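Local coordinates for regulatory protein MarR (PDB 3U2R) that probably binds DNA and regulates transcription, as a MarR-family regulator built on a winged helix-turn-helix fold, at residues Gln47-Leu52 / Leu82-Leu86; Ile34-Phe39 / Pro122-His127; His59-Thr65 / Val103-Leu108. One frame throughout, in Å; residues are numbered along the deposited sequence.

Interaction 1. Residues Gln47-Leu52 / Leu82-Leu86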
loop_
_atom_site.group_PDB
_atom_site.type_symbol
_atom_site.label_atom_id
_atom_site.label_comp_id
_atom_site.label_asym_id
_atom_site.label_seq_id
_atom_site.Cartn_x
_atom_site.Cartn_y
_atom_site.Cartn_z
ATOM N N GLN A 47 0.369 -24.286 14.406
ATOM C CA GLN A 47 1.392 -24.962 15.210
ATOM C C GLN A 47 1.596 -26.385 14.682
ATOM O O GLN A 47 2.724 -26.867 14.695
ATOM C CB GLN A 47 1.058 -24.962 16.717
ATOM C CG GLN A 47 2.287 -25.171 17.570
ATOM C CD GLN A 47 2.034 -24.991 19.063
ATOM O OE1 GLN A 47 1.020 -25.450 19.621
ATOM N NE2 GLN A 47 2.980 -24.360 19.764
ATOM N N GLN A 48 0.521 -27.017 14.169
ATOM C CA GLN A 48 0.630 -28.348 13.533
ATOM C C GLN A 48 1.365 -28.239 12.201
ATOM O O GLN A 48 2.239 -29.036 11.941
ATOM C CB GLN A 48 -0.715 -29.002 13.344
ATOM C CG GLN A 48 -1.281 -29.566 14.635
ATOM C CD GLN A 48 -2.676 -30.093 14.429
ATOM O OE1 GLN A 48 -3.517 -29.443 13.852
ATOM N NE2 GLN A 48 -3.000 -31.225 14.973
ATOM N N TYR A 49 1.097 -27.189 11.412
ATOM C CA TYR A 49 1.822 -26.959 10.157
ATOM C C TYR A 49 3.316 -26.757 10.463
ATOM O O TYR A 49 4.174 -27.309 9.764
ATOM C CB TYR A 49 1.212 -25.731 9.443
ATOM C CG TYR A 49 1.961 -25.300 8.189
ATOM C CD1 TYR A 49 1.774 -25.957 6.988
ATOM C CD2 TYR A 49 2.841 -24.236 8.215
ATOM C CE1 TYR A 49 2.508 -25.620 5.854
ATOM C CE2 TYR A 49 3.532 -23.841 7.069
ATOM C CZ TYR A 49 3.331 -24.520 5.875
ATOM O OH TYR A 49 4.001 -24.209 4.716
ATOM N N ASN A 50 3.611 -25.942 11.521
ATOM C CA ASN A 50 4.971 -25.619 11.961
ATOM C C ASN A 50 5.704 -26.890 12.432
ATOM O O ASN A 50 6.830 -27.104 12.048
ATOM C CB ASN A 50 4.953 -24.579 13.051
ATOM C CG ASN A 50 4.609 -23.202 12.561
ATOM O OD1 ASN A 50 4.611 -22.908 11.375
ATOM N ND2 ASN A 50 4.480 -22.297 13.474
ATOM N N THR A 51 5.016 -27.797 13.087
ATOM C CA THR A 51 5.581 -29.120 13.450
ATOM C C THR A 51 5.866 -29.945 12.192
ATOM O O THR A 51 6.970 -30.460 12.004
ATOM C CB THR A 51 4.612 -29.842 14.379
ATOM O OG1 THR A 51 4.369 -29.025 15.533
ATOM C CG2 THR A 51 5.119 -31.174 14.806
ATOM N N LEU A 52 4.897 -30.044 11.290
ATOM C CA LEU A 52 5.149 -30.810 10.091
ATOM C C LEU A 52 6.321 -30.233 9.296
ATOM O O LEU A 52 7.139 -31.004 8.851
ATOM C CB LEU A 52 3.891 -30.876 9.215
ATOM C CG LEU A 52 2.659 -31.631 9.804
ATOM C CD1 LEU A 52 1.400 -31.422 8.947
ATOM C CD2 LEU A 52 2.894 -33.162 9.884
ATOM N N LEU A 82 -1.340 -32.251 20.271
ATOM C CA LEU A 82 -1.113 -31.728 18.925
ATOM C C LEU A 82 -0.540 -32.855 18.015
ATOM O O LEU A 82 -1.091 -33.120 16.961
ATOM C CB LEU A 82 -0.143 -30.559 19.092
ATOM C CG LEU A 82 0.431 -29.846 17.923
ATOM C CD1 LEU A 82 0.902 -28.457 18.353
ATOM C CD2 LEU A 82 1.637 -30.571 17.340
ATOM N N ILE A 83 0.512 -33.541 18.473
ATOM C CA ILE A 83 1.170 -34.597 17.721
ATOM C C ILE A 83 0.257 -35.829 17.663
ATOM O O ILE A 83 0.269 -36.496 16.638
ATOM C CB ILE A 83 2.593 -34.912 18.316
ATOM C CG1 ILE A 83 3.574 -33.797 17.923
ATOM C CG2 ILE A 83 3.194 -36.276 17.819
ATOM C CD1 ILE A 83 4.847 -33.833 18.679
ATOM N N ASP A 84 -0.508 -36.138 18.748
ATOM C CA ASP A 84 -1.477 -37.240 18.796
ATOM C C ASP A 84 -2.424 -37.136 17.610
ATOM O O ASP A 84 -2.711 -38.138 16.983
ATOM C CB ASP A 84 -2.353 -37.204 20.097
ATOM C CG ASP A 84 -1.759 -37.612 21.436
ATOM O OD1 ASP A 84 -0.595 -38.102 21.455
ATOM O OD2 ASP A 84 -2.486 -37.482 22.481
ATOM N N ARG A 85 -2.954 -35.924 17.347
ATOM C CA ARG A 85 -3.857 -35.691 16.216
ATOM C C ARG A 85 -3.149 -35.991 14.915
ATOM O O ARG A 85 -3.713 -36.673 14.057
ATOM C CB ARG A 85 -4.377 -34.238 16.203
ATOM C CG ARG A 85 -5.413 -33.969 17.297
ATOM C CD ARG A 85 -5.936 -32.543 17.230
ATOM N NE ARG A 85 -5.096 -31.604 17.977
ATOM C CZ ARG A 85 -5.171 -30.276 17.892
ATOM N NH1 ARG A 85 -6.052 -29.699 17.074
ATOM N NH2 ARG A 85 -4.354 -29.513 18.612
ATOM N N LEU A 86 -1.898 -35.509 14.772
ATOM C CA LEU A 86 -1.093 -35.792 13.568
ATOM C C LEU A 86 -0.800 -37.294 13.414
ATOM O O LEU A 86 -0.848 -37.799 12.300
ATOM C CB LEU A 86 0.231 -35.019 13.561
ATOM C CG LEU A 86 0.110 -33.510 13.580
ATOM C CD1 LEU A 86 1.493 -32.911 13.555
ATOM C CD2 LEU A 86 -0.793 -33.037 12.407
#
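Segments 47-52 and 82-86, on helices 46-58 and 78-88, cross at -70° with their local axes 10.4 Å apart, and the side-chain rotamers decide how the gap is filled. Leu82, with both chi angles trans, reaches across so that its CD1 lies 3.3 Å from Gln47 OE1 and its CD2 3.6 Å from Thr51 OG1. Gln48 is extended at chi2 after an m chi1. Its aliphatic part lies against Leu82 (CG to CG, 3.7 Å), and its tip offers NE2 to Leu82 O at 3.3 Å, a weak but nearly straight hydrogen bond, while OE1 is taken by the backbone nitrogen of Ser45. A glutamine suits this place because it combines a greasy stem with an amide able to pair at both ends. The amide also lies over one face of the Arg85 guanidinium. Thr51, in the m rotamer, turns its hydroxyl back to its own helix, donating from OG1 to Gln47 O at 2.8 Å, which satisfies the polar group and presents CG2 to Leu86 CD1 at 4.2 Å. Leu52 and Leu86 both adopt the common m,t rotamer, and Leu52 CD2 meets Leu86 CD1 at 3.9 Å. Helix 78-88, by its place in the winged helix-turn-helix fold, is the probable recognition helix. Around the crossing, Leu52 reaches Leu116 of helix 110-148, while Leu52 and Leu86 touch Val92 of strand 92-97 and Ile83 meets Val106 of strand 103-108.

Interaction 2. Residues Ile34-Phe39 / Pro122-His127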
loop_
_atom_site.group_PDB
_atom_site.type_symbol
_atom_site.label_atom_id
_atom_site.label_comp_id
_atom_site.label_asym_id
_atom_site.label_seq_id
_atom_site.Cartn_x
_atom_site.Cartn_y
_atom_site.Cartn_z
ATOM N N ILE A 34 -6.085 -15.090 9.118
ATOM C CA ILE A 34 -6.014 -15.549 7.719
ATOM C C ILE A 34 -5.447 -16.963 7.702
ATOM O O ILE A 34 -5.922 -17.792 6.950
ATOM C CB ILE A 34 -5.186 -14.554 6.842
ATOM C CG1 ILE A 34 -6.018 -13.258 6.637
ATOM C CG2 ILE A 34 -4.752 -15.181 5.468
ATOM C CD1 ILE A 34 -5.202 -12.158 6.127
ATOM N N GLU A 35 -4.437 -17.234 8.517
ATOM C CA GLU A 35 -3.868 -18.596 8.650
ATOM C C GLU A 35 -4.860 -19.571 9.237
ATOM O O GLU A 35 -5.000 -20.710 8.770
ATOM C CB GLU A 35 -2.649 -18.546 9.562
ATOM C CG GLU A 35 -1.490 -17.906 8.873
ATOM C CD GLU A 35 -0.199 -17.766 9.640
ATOM O OE1 GLU A 35 -0.106 -18.341 10.746
ATOM O OE2 GLU A 35 0.792 -17.364 8.983
ATOM N N GLU A 36 -5.560 -19.141 10.273
ATOM C CA GLU A 36 -6.553 -20.023 10.907
ATOM C C GLU A 36 -7.592 -20.420 9.852
ATOM O O GLU A 36 -7.833 -21.605 9.661
ATOM C CB GLU A 36 -7.200 -19.327 12.123
ATOM C CG GLU A 36 -7.737 -20.214 13.226
ATOM C CD GLU A 36 -7.761 -19.653 14.655
ATOM O OE1 GLU A 36 -7.995 -20.456 15.588
ATOM O OE2 GLU A 36 -7.625 -18.420 14.842
ATOM N N GLU A 37 -8.053 -19.471 9.035
ATOM C CA GLU A 37 -9.048 -19.829 8.031
ATOM C C GLU A 37 -8.520 -20.798 6.978
ATOM O O GLU A 37 -9.262 -21.675 6.562
ATOM C CB GLU A 37 -9.604 -18.598 7.375
ATOM C CG GLU A 37 -10.906 -18.849 6.627
ATOM C CD GLU A 37 -10.792 -18.650 5.130
ATOM O OE1 GLU A 37 -11.558 -17.820 4.582
ATOM O OE2 GLU A 37 -9.897 -19.277 4.515
ATOM N N ILE A 38 -7.273 -20.686 6.558
ATOM C CA ILE A 38 -6.787 -21.616 5.551
ATOM C C ILE A 38 -6.445 -22.940 6.224
ATOM O O ILE A 38 -6.743 -23.964 5.655
ATOM C CB ILE A 38 -5.604 -21.088 4.647
ATOM C CG1 ILE A 38 -5.227 -22.133 3.525
ATOM C CG2 ILE A 38 -4.357 -20.785 5.440
ATOM C CD1 ILE A 38 -6.394 -22.415 2.440
ATOM N N PHE A 39 -5.822 -22.941 7.407
ATOM C CA PHE A 39 -5.440 -24.190 8.025
ATOM C C PHE A 39 -6.681 -24.965 8.490
ATOM O O PHE A 39 -6.688 -26.173 8.334
ATOM C CB PHE A 39 -4.402 -24.008 9.169
ATOM C CG PHE A 39 -3.028 -23.635 8.683
ATOM C CD1 PHE A 39 -2.373 -24.406 7.727
ATOM C CD2 PHE A 39 -2.381 -22.521 9.178
ATOM C CE1 PHE A 39 -1.155 -23.985 7.185
ATOM C CE2 PHE A 39 -1.121 -22.142 8.673
ATOM C CZ PHE A 39 -0.520 -22.877 7.689
ATOM N N PRO A 122 -1.797 -23.045 -1.299
ATOM C CA PRO A 122 -2.714 -22.347 -0.372
ATOM C C PRO A 122 -2.019 -21.452 0.669
ATOM O O PRO A 122 -2.503 -20.370 0.963
ATOM C CB PRO A 122 -3.433 -23.512 0.346
ATOM C CG PRO A 122 -3.314 -24.685 -0.517
ATOM C CD PRO A 122 -2.079 -24.506 -1.356
ATOM N N VAL A 123 -0.873 -21.882 1.194
ATOM C CA VAL A 123 -0.118 -21.130 2.211
ATOM C C VAL A 123 0.553 -19.924 1.582
ATOM O O VAL A 123 0.481 -18.836 2.159
ATOM C CB VAL A 123 0.880 -22.057 2.957
ATOM C CG1 VAL A 123 1.853 -21.285 3.856
ATOM C CG2 VAL A 123 0.088 -23.037 3.803
ATOM N N ARG A 124 1.118 -20.062 0.362
ATOM C CA ARG A 124 1.711 -18.922 -0.289
ATOM C C ARG A 124 0.605 -17.878 -0.556
ATOM O O ARG A 124 0.817 -16.702 -0.294
ATOM C CB ARG A 124 2.414 -19.336 -1.604
ATOM C CG ARG A 124 3.096 -18.161 -2.325
ATOM C CD ARG A 124 3.693 -18.607 -3.626
ATOM N NE ARG A 124 2.608 -18.847 -4.579
ATOM C CZ ARG A 124 2.292 -19.996 -5.180
ATOM N NH1 ARG A 124 3.028 -21.096 -4.981
ATOM N NH2 ARG A 124 1.248 -20.055 -5.991
ATOM N N GLN A 125 -0.600 -18.329 -0.995
ATOM C CA GLN A 125 -1.705 -17.391 -1.217
ATOM C C GLN A 125 -2.153 -16.769 0.083
ATOM O O GLN A 125 -2.540 -15.616 0.110
ATOM C CB GLN A 125 -2.889 -18.019 -1.895
ATOM C CG GLN A 125 -2.569 -18.378 -3.331
ATOM C CD GLN A 125 -3.560 -19.272 -4.027
ATOM O OE1 GLN A 125 -3.196 -19.918 -5.010
ATOM N NE2 GLN A 125 -4.839 -19.296 -3.612
ATOM N N CYS A 126 -2.162 -17.544 1.133
ATOM C CA CYS A 126 -2.454 -17.038 2.450
ATOM C C CYS A 126 -1.432 -15.921 2.854
ATOM O O CYS A 126 -1.863 -14.902 3.371
ATOM C CB CYS A 126 -2.489 -18.203 3.431
ATOM S SG CYS A 126 -1.903 -17.856 5.071
ATOM N N HIS A 127 -0.132 -16.060 2.528
ATOM C CA HIS A 127 0.861 -15.039 2.852
ATOM C C HIS A 127 0.677 -13.825 1.984
ATOM O O HIS A 127 0.814 -12.712 2.473
ATOM C CB HIS A 127 2.299 -15.547 2.734
ATOM C CG HIS A 127 2.660 -16.632 3.717
ATOM N ND1 HIS A 127 2.252 -16.587 5.067
ATOM C CD2 HIS A 127 3.525 -17.668 3.578
ATOM C CE1 HIS A 127 2.719 -17.692 5.604
ATOM N NE2 HIS A 127 3.552 -18.324 4.779
#
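In MarR proteins, helices from the two ends of the chain form the dimerization region, and here two of them, helix 18-40 and helix 110-148, run nearly antiparallel, at 158° with local axes 9.9 Å apart. Cys126 has the largest buried area of the contact. Its CA-to-CB bond points toward the partner helix, where a small side chain lets the backbones come close: the CA atoms of Ile34 and Cys126 are 6.5 Å apart. Cys126 SG, large and polarizable, touches Glu35 CG at 3.8 Å and Ile34 CG2 at 3.9 Å. Ile38 comes next. Its branched side chain spans one turn of the opposite helix, with CG2 3.8 Å from Cys126 CB and CD1 3.8 Å from Pro122 CB. Proline suits the kink at this point, since its nitrogen has no hydrogen to give to the turn before, and its ring adds an apolar surface. Val123, third in buried area, is a compact branched residue that fills the space beside the Phe39 ring. That ring also meets Tyr49 of helix 46-58, so the pair of helices is tied to the winged helix-turn-helix part, which probably binds DNA. No hydrogen bond crosses between the segments; the carboxylate of Glu35 bonds to Gln130 and to Thr17 of the second subunit, which brings the partner chain onto this seam. Phe39 CE1 and Val123 CG2 approach to 3.7 Å.

Interaction 3. Residues His59-Thr65 / Val103-Leu108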
loop_
_atom_site.group_PDB
_atom_site.type_symbol
_atom_site.label_atom_id
_atom_site.label_comp_id
_atom_site.label_asym_id
_atom_site.label_seq_id
_atom_site.Cartn_x
_atom_site.Cartn_y
_atom_site.Cartn_z
ATOM N N HIS A 59 13.518 -35.013 7.859
ATOM C CA HIS A 59 13.029 -36.243 7.189
ATOM C C HIS A 59 14.167 -36.852 6.366
ATOM O O HIS A 59 14.915 -36.098 5.731
ATOM C CB HIS A 59 11.832 -35.933 6.254
ATOM C CG HIS A 59 11.247 -37.161 5.655
ATOM N ND1 HIS A 59 11.629 -37.596 4.403
ATOM C CD2 HIS A 59 10.391 -38.075 6.201
ATOM C CE1 HIS A 59 11.040 -38.779 4.237
ATOM N NE2 HIS A 59 10.269 -39.096 5.282
ATOM N N PRO A 60 14.394 -38.160 6.388
ATOM C CA PRO A 60 13.620 -39.237 7.030
ATOM C C PRO A 60 13.894 -39.431 8.525
ATOM O O PRO A 60 13.278 -40.320 9.135
ATOM C CB PRO A 60 14.058 -40.461 6.228
ATOM C CG PRO A 60 15.523 -40.165 5.971
ATOM C CD PRO A 60 15.527 -38.706 5.613
ATOM N N GLU A 61 14.784 -38.610 9.136
ATOM C CA GLU A 61 15.027 -38.772 10.562
ATOM C C GLU A 61 13.904 -38.147 11.360
ATOM O O GLU A 61 13.217 -37.262 10.869
ATOM C CB GLU A 61 16.340 -38.140 10.971
ATOM C CG GLU A 61 17.563 -38.823 10.393
ATOM C CD GLU A 61 18.792 -37.936 10.488
ATOM O OE1 GLU A 61 19.819 -38.428 11.004
ATOM O OE2 GLU A 61 18.716 -36.743 10.099
ATOM N N GLY A 62 13.728 -38.622 12.576
ATOM C CA GLY A 62 12.740 -38.106 13.509
ATOM C C GLY A 62 13.384 -37.095 14.425
ATOM O O GLY A 62 14.595 -36.892 14.380
HETATM N N MSE A 63 12.572 -36.446 15.242
HETATM C CA MSE A 63 13.011 -35.487 16.243
HETATM C C MSE A 63 12.297 -35.811 17.561
HETATM O O MSE A 63 11.093 -36.122 17.562
HETATM C CB MSE A 63 12.683 -34.074 15.755
HETATM C CG MSE A 63 13.227 -33.009 16.648
HETATM SE SE MSE A 63 12.977 -31.190 15.928
HETATM C CE MSE A 63 14.209 -31.204 14.275
ATOM N N ALA A 64 13.039 -35.726 18.681
ATOM C CA ALA A 64 12.511 -35.911 20.034
ATOM C C ALA A 64 11.450 -34.911 20.298
ATOM O O ALA A 64 11.633 -33.734 19.945
ATOM C CB ALA A 64 13.611 -35.744 21.073
ATOM N N THR A 65 10.359 -35.350 20.945
ATOM C CA THR A 65 9.220 -34.485 21.295
ATOM C C THR A 65 9.705 -33.204 22.043
ATOM O O THR A 65 9.259 -32.110 21.724
ATOM C CB THR A 65 8.217 -35.314 22.131
ATOM O OG1 THR A 65 7.798 -36.442 21.348
ATOM C CG2 THR A 65 7.001 -34.508 22.588
ATOM N N VAL A 103 11.421 -41.052 26.014
ATOM C CA VAL A 103 11.651 -40.249 24.826
ATOM C C VAL A 103 10.908 -40.862 23.604
ATOM O O VAL A 103 11.081 -42.030 23.263
ATOM C CB VAL A 103 13.184 -40.112 24.582
ATOM C CG1 VAL A 103 13.482 -39.335 23.305
ATOM C CG2 VAL A 103 13.856 -39.444 25.779
ATOM N N VAL A 104 10.117 -40.028 22.951
ATOM C CA VAL A 104 9.353 -40.370 21.772
ATOM C C VAL A 104 9.879 -39.502 20.619
ATOM O O VAL A 104 9.788 -38.282 20.692
ATOM C CB VAL A 104 7.824 -40.203 22.008
ATOM C CG1 VAL A 104 7.034 -40.468 20.703
ATOM C CG2 VAL A 104 7.355 -41.118 23.127
ATOM N N GLU A 105 10.504 -40.128 19.617
ATOM C CA GLU A 105 10.964 -39.448 18.415
ATOM C C GLU A 105 9.821 -39.485 17.421
ATOM O O GLU A 105 9.096 -40.473 17.361
ATOM C CB GLU A 105 12.225 -40.092 17.824
ATOM C CG GLU A 105 13.433 -39.888 18.715
ATOM C CD GLU A 105 14.737 -40.219 18.021
ATOM O OE1 GLU A 105 14.866 -41.365 17.534
ATOM O OE2 GLU A 105 15.615 -39.325 17.934
ATOM N N VAL A 106 9.607 -38.386 16.715
ATOM C CA VAL A 106 8.516 -38.243 15.750
ATOM C C VAL A 106 9.142 -37.886 14.417
ATOM O O VAL A 106 9.927 -36.947 14.388
ATOM C CB VAL A 106 7.565 -37.105 16.244
ATOM C CG1 VAL A 106 6.309 -37.010 15.374
ATOM C CG2 VAL A 106 7.195 -37.306 17.709
ATOM N N ALA A 107 8.750 -38.573 13.332
ATOM C CA ALA A 107 9.197 -38.294 11.982
ATOM C C ALA A 107 7.969 -38.103 11.068
ATOM O O ALA A 107 6.866 -38.645 11.308
ATOM C CB ALA A 107 10.066 -39.469 11.488
ATOM N N LEU A 108 8.179 -37.403 9.978
ATOM C CA LEU A 108 7.120 -37.276 8.971
ATOM C C LEU A 108 6.949 -38.600 8.246
ATOM O O LEU A 108 7.907 -39.348 8.162
ATOM C CB LEU A 108 7.486 -36.242 7.887
ATOM C CG LEU A 108 7.041 -34.835 7.925
ATOM C CD1 LEU A 108 7.214 -34.234 6.553
ATOM C CD2 LEU A 108 5.611 -34.666 8.405
HETATM O O HOH W 1 10.815 -36.409 9.759
#
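Backbone polar groups are paired in turn along this antiparallel junction, where the short strand 63-64 joins strand 103-108, the second strand of the wing hairpin. Met63, present as selenomethionine, and Val106 form a hydrogen-bonded pair: Met63 N donates to Val106 O and Val106 N to Met63 O, both at 2.8 Å. Met63 O also receives a CA-H...O contact from Glu105 CA at 3.4 Å. The next pair, Ala64 with Glu105, is non-hydrogen-bonded, with CA atoms only 4.2 Å apart; alanine's small side chain suits so close an approach. Beyond it Val104 O accepts twice from Thr65, from N at 3.0 Å and from OG1 at 2.8 Å. Threonine fits here because, at the start of helix 65-71, its amide and hydroxyl can both reach that one carbonyl. In the loop before the strand a water takes the place of a direct bond, donating to Glu61 O and accepting from Leu108 N, each at 2.8 Å. Gly62 passes close to the strand, its CA 3.2 Å from Val106 O and 3.6 Å from Ala107 CB; a CB here would lie tight against both. The edge of the His59 ring lies near Leu108 O, 3.4 Å from His59 CD2. Strand 103-108 is the middle one of the sheet: on its far side Val103, Glu105 and Ala107 form backbone hydrogen bonds with Lys97, Thr95 and Leu93 of strand 92-97, while Met63 and Val106 pack on Ile68 of helix 65-71 and Leu108 reaches Leu52 of helix 46-58 and Leu116 of helix 110-148.

Overall arrangement
Interactions 1 and 3 belong to the winged helix-turn-helix part, and interaction 2 to the dimerization helices. Interactions 1 and 3 have centres 12 Å apart and share a core: Leu52 CD2 lies 3.4 Å from Leu108 CD2, and Ile83 CG2 4.0 Å from Val106 CG1, so helix 46-58 and the probable recognition helix both pack against strand 103-108. Interaction 1 also meets interaction 2, 16 Å away between centres, through Tyr49 CG and Phe39 CZ at 3.5 Å; both touch the second subunit. Interactions 2 and 3, on opposite sides of the chain's centre, come no nearer than about 13 Å between atoms; helices 46-58 and 110-148 both reach from one to the other.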